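Local atomic coordinates of cell wall binding protein cwp8 (Peptoclostridium difficile, PDB entry 5J6Q), a protein that probably attaches to the bacterial cell wall through three CWB2 modules, as an S-layer-associated protein. Residues A[197-206]-A[574-585]. Residues are numbered along the deposited sequence; the frame is centred on the assembly and turned at random.
Sequences DGIRLTTLGR and QIGEGIAKNAIE. With SO4 (sulfate ion), chain F.
R200 reaches from the loop 197-202 to I579 and Q574, in and just before the turn between strand 572-575 and helix 581-590. The contact joins Cwp8 domain 3 to the third CWB2 module, in whose toprim-like fold this turn follows the C-terminal end of strand 572-575, an inner strand of a parallel sheet. The R200 chain bends at CD (chi3 -68°), and its guanidinium enters edge first. NH1 gives two bonds, both close to the guanidinium plane. R200 NH1 runs almost straight to the backbone O of I579, 2.8 Å away. R200 NH1 also meets OE1 of Q574 on a lone pair, at 2.9 Å, with the guanidinium and amide planes 70° apart. NE2 of Q574 bonds to the O of G576, which fixes the amide flip and leaves OE1 to face the arginine.

D197 holds R200 from within its own segment. NE and NH2 both bond OD2, and this salt bridge orients the guanidinium. OD1 takes the backbone N of I199 in an Asx turn and also that of R200. Both carboxylate oxygens therefore have two donors each. V286 and V288 of the neighbouring strand 286-289 also touch R200.

K581 runs past D197 in the opposite direction. Its CG is anti to the backbone N (chi1 -177°), and a bend at chi3 turns the end to the loop. K581 CB passes 3.5 Å from R200 NH2, while K581 CG packs 3.5 Å from I199 CG2. NZ ends close to the O of D197, at a separation too short to be trusted in detail. On the other branch of the isoleucine, I199 CD1 lies 3.8 Å from I584 CG2, and F594 also touches I199.

At the start of helix 581-590 sits a sulfate, probably from the crystallisation liquor. Its O4 accepts the backbone N of K581 at 2.7 Å and a weaker bond from R200 NH2.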
loop_
_atom_site.group_PDB
_atom_site.type_symbol
_atom_site.label_atom_id
_atom_site.label_comp_id
_atom_site.label_asym_id
_atom_site.label_seq_id
_atom_site.Cartn_x
_atom_site.Cartn_y
_atom_site.Cartn_z
ATOM N N ASP A 197 -2.534 -6.189 2.141
ATOM C CA ASP A 197 -2.633 -7.662 2.116
ATOM C C ASP A 197 -3.997 -8.222 1.686
ATOM O O ASP A 197 -4.167 -9.416 1.760
ATOM C CB ASP A 197 -2.324 -8.240 3.534
ATOM C CG ASP A 197 -3.367 -7.851 4.665
ATOM O OD1 ASP A 197 -4.505 -7.350 4.332
ATOM O OD2 ASP A 197 -3.063 -8.060 5.845
ATOM N N GLY A 198 -4.935 -7.397 1.287
ATOM C CA GLY A 198 -6.303 -7.881 1.061
ATOM C C GLY A 198 -7.344 -7.051 1.856
ATOM O O GLY A 198 -8.435 -6.742 1.383
ATOM N N ILE A 199 -6.986 -6.628 3.084
ATOM C CA ILE A 199 -7.930 -5.848 3.894
ATOM C C ILE A 199 -7.198 -4.742 4.735
ATOM O O ILE A 199 -7.776 -3.718 5.021
ATOM C CB ILE A 199 -8.767 -6.864 4.693
ATOM C CG1 ILE A 199 -9.784 -6.142 5.601
ATOM C CG2 ILE A 199 -7.801 -7.830 5.522
ATOM C CD1 ILE A 199 -10.905 -7.067 6.081
ATOM N N ARG A 200 -5.933 -4.924 5.061
ATOM C CA ARG A 200 -5.189 -3.906 5.767
ATOM C C ARG A 200 -4.000 -3.344 4.965
ATOM O O ARG A 200 -3.362 -4.055 4.229
ATOM C CB ARG A 200 -4.592 -4.524 7.035
ATOM C CG ARG A 200 -5.611 -5.145 7.991
ATOM C CD ARG A 200 -4.853 -6.038 9.048
ATOM N NE ARG A 200 -4.232 -7.242 8.453
ATOM C CZ ARG A 200 -3.831 -8.310 9.164
ATOM N NH1 ARG A 200 -3.999 -8.363 10.485
ATOM N NH2 ARG A 200 -3.245 -9.344 8.539
ATOM N N LEU A 201 -3.704 -2.081 5.111
ATOM C CA LEU A 201 -2.465 -1.626 4.509
ATOM C C LEU A 201 -1.274 -2.261 5.266
ATOM O O LEU A 201 -1.396 -2.688 6.405
ATOM C CB LEU A 201 -2.339 -0.119 4.601
ATOM C CG LEU A 201 -3.445 0.648 3.793
ATOM C CD1 LEU A 201 -3.476 2.166 4.291
ATOM C CD2 LEU A 201 -3.117 0.567 2.290
ATOM N N THR A 202 -0.083 -2.331 4.626
ATOM C CA THR A 202 1.099 -2.925 5.320
ATOM C C THR A 202 1.812 -1.705 5.909
ATOM O O THR A 202 1.335 -0.561 5.725
ATOM C CB THR A 202 2.016 -3.596 4.248
ATOM O OG1 THR A 202 2.304 -2.553 3.323
ATOM C CG2 THR A 202 1.326 -4.713 3.514
ATOM N N THR A 203 2.916 -1.907 6.637
ATOM C CA THR A 203 3.748 -0.775 7.087
ATOM C C THR A 203 4.199 0.033 5.812
ATOM O O THR A 203 4.224 1.258 5.863
ATOM C CB THR A 203 5.048 -1.318 7.841
ATOM O OG1 THR A 203 4.584 -2.213 8.871
ATOM C CG2 THR A 203 5.897 -0.144 8.532
ATOM N N LEU A 204 4.529 -0.629 4.696
ATOM C CA LEU A 204 4.966 0.151 3.499
ATOM C C LEU A 204 3.745 0.935 3.032
ATOM O O LEU A 204 3.858 2.107 2.715
ATOM C CB LEU A 204 5.448 -0.739 2.376
ATOM C CG LEU A 204 6.835 -1.379 2.544
ATOM C CD1 LEU A 204 7.273 -1.970 1.213
ATOM C CD2 LEU A 204 7.894 -0.322 2.943
ATOM N N GLY A 205 2.529 0.247 3.116
ATOM C CA GLY A 205 1.282 0.881 2.739
ATOM C C GLY A 205 1.067 2.145 3.532
ATOM O O GLY A 205 0.686 3.170 2.944
ATOM N N ARG A 206 1.309 2.115 4.895
ATOM C CA ARG A 206 1.057 3.343 5.710
ATOM C C ARG A 206 2.058 4.514 5.531
ATOM O O ARG A 206 1.751 5.671 5.899
ATOM C CB ARG A 206 0.985 2.997 7.225
ATOM C CG ARG A 206 -0.481 2.934 7.705
ATOM C CD ARG A 206 -0.644 2.428 9.168
ATOM N NE ARG A 206 0.142 1.213 9.418
ATOM C CZ ARG A 206 -0.182 -0.006 8.970
ATOM N NH1 ARG A 206 -1.295 -0.205 8.272
ATOM N NH2 ARG A 206 0.658 -1.060 9.206
ATOM N N GLN A 574 -7.318 -2.120 13.979
ATOM C CA GLN A 574 -6.434 -3.150 14.627
ATOM C C GLN A 574 -5.281 -2.496 15.450
ATOM O O GLN A 574 -4.567 -1.693 14.887
ATOM C CB GLN A 574 -5.724 -4.026 13.532
ATOM C CG GLN A 574 -4.589 -4.899 14.123
ATOM C CD GLN A 574 -4.194 -5.942 13.114
ATOM O OE1 GLN A 574 -5.024 -6.402 12.336
ATOM N NE2 GLN A 574 -2.892 -6.203 12.990
ATOM N N ILE A 575 -5.060 -2.832 16.714
ATOM C CA ILE A 575 -3.927 -2.314 17.467
ATOM C C ILE A 575 -2.770 -3.373 17.414
ATOM O O ILE A 575 -3.040 -4.537 17.821
ATOM C CB ILE A 575 -4.233 -2.135 19.004
ATOM C CG1 ILE A 575 -5.558 -1.255 19.211
ATOM C CG2 ILE A 575 -3.028 -1.399 19.743
ATOM C CD1 ILE A 575 -5.408 -0.029 18.408
ATOM N N GLY A 576 -1.516 -2.991 17.010
ATOM C CA GLY A 576 -0.439 -4.021 17.057
ATOM C C GLY A 576 -0.390 -4.874 15.821
ATOM O O GLY A 576 -1.175 -4.682 14.864
ATOM N N GLU A 577 0.517 -5.830 15.823
ATOM C CA GLU A 577 0.779 -6.715 14.679
ATOM C C GLU A 577 0.635 -8.172 15.090
ATOM O O GLU A 577 0.505 -8.443 16.279
ATOM C CB GLU A 577 2.263 -6.488 14.177
ATOM C CG GLU A 577 2.426 -5.181 13.467
ATOM C CD GLU A 577 1.652 -5.062 12.166
ATOM O OE1 GLU A 577 1.335 -3.907 11.798
ATOM O OE2 GLU A 577 1.368 -6.093 11.519
ATOM N N GLY A 578 0.629 -9.133 14.161
ATOM C CA GLY A 578 0.476 -10.534 14.620
ATOM C C GLY A 578 -0.974 -10.997 14.776
ATOM O O GLY A 578 -1.265 -12.001 15.410
ATOM N N ILE A 579 -1.943 -10.233 14.243
ATOM C CA ILE A 579 -3.312 -10.690 14.331
ATOM C C ILE A 579 -3.594 -11.303 13.010
ATOM O O ILE A 579 -3.347 -10.686 11.983
ATOM C CB ILE A 579 -4.296 -9.512 14.718
ATOM C CG1 ILE A 579 -4.146 -9.102 16.276
ATOM C CG2 ILE A 579 -5.696 -10.025 14.436
ATOM C CD1 ILE A 579 -4.595 -7.663 16.588
ATOM N N ALA A 580 -4.117 -12.540 12.997
ATOM C CA ALA A 580 -4.412 -13.274 11.734
ATOM C C ALA A 580 -5.382 -12.428 10.838
ATOM O O ALA A 580 -6.394 -11.936 11.370
ATOM C CB ALA A 580 -5.113 -14.569 12.111
ATOM N N LYS A 581 -5.118 -12.344 9.544
ATOM C CA LYS A 581 -5.963 -11.631 8.579
ATOM C C LYS A 581 -7.370 -12.242 8.603
ATOM O O LYS A 581 -8.432 -11.554 8.428
ATOM C CB LYS A 581 -5.384 -11.760 7.112
ATOM C CG LYS A 581 -6.247 -10.948 6.091
ATOM C CD LYS A 581 -5.512 -10.704 4.752
ATOM C CE LYS A 581 -5.132 -11.989 4.063
ATOM N NZ LYS A 581 -4.497 -11.686 2.744
ATOM N N ASN A 582 -7.401 -13.532 8.776
ATOM C CA ASN A 582 -8.737 -14.180 8.850
ATOM C C ASN A 582 -9.696 -13.635 10.019
ATOM O O ASN A 582 -10.914 -13.539 9.804
ATOM C CB ASN A 582 -8.573 -15.640 9.021
ATOM C CG ASN A 582 -8.285 -16.345 7.694
ATOM O OD1 ASN A 582 -8.041 -17.564 7.731
ATOM N ND2 ASN A 582 -8.268 -15.678 6.498
ATOM N N ALA A 583 -9.151 -13.291 11.201
ATOM C CA ALA A 583 -9.982 -12.779 12.296
ATOM C C ALA A 583 -10.476 -11.424 11.915
ATOM O O ALA A 583 -11.608 -11.128 12.224
ATOM C CB ALA A 583 -9.193 -12.652 13.613
ATOM N N ILE A 584 -9.621 -10.600 11.288
ATOM C CA ILE A 584 -10.053 -9.291 10.792
ATOM C C ILE A 584 -11.123 -9.502 9.723
ATOM O O ILE A 584 -12.099 -8.693 9.627
ATOM C CB ILE A 584 -8.882 -8.470 10.122
ATOM C CG1 ILE A 584 -7.705 -8.209 11.119
ATOM C CG2 ILE A 584 -9.376 -7.103 9.537
ATOM C CD1 ILE A 584 -8.032 -7.906 12.598
ATOM N N GLU A 585 -10.968 -10.559 8.891
ATOM C CA GLU A 585 -11.937 -10.726 7.816
ATOM C C GLU A 585 -13.238 -11.177 8.480
ATOM O O GLU A 585 -14.290 -10.593 8.157
ATOM C CB GLU A 585 -11.461 -11.742 6.733
ATOM C CG GLU A 585 -10.276 -11.178 5.953
ATOM C CD GLU A 585 -9.689 -12.186 4.980
ATOM O OE1 GLU A 585 -9.514 -11.801 3.827
ATOM O OE2 GLU A 585 -9.382 -13.349 5.387
HETATM S S SO4 F . -2.019 -13.632 8.361
HETATM O O1 SO4 F . -2.038 -13.865 6.897
HETATM O O2 SO4 F . -2.702 -14.702 9.078
HETATM O O3 SO4 F . -0.637 -13.589 8.848
HETATM O O4 SO4 F . -2.634 -12.355 8.596
HETATM O O HOH W 1 -1.261 -10.736 9.802
#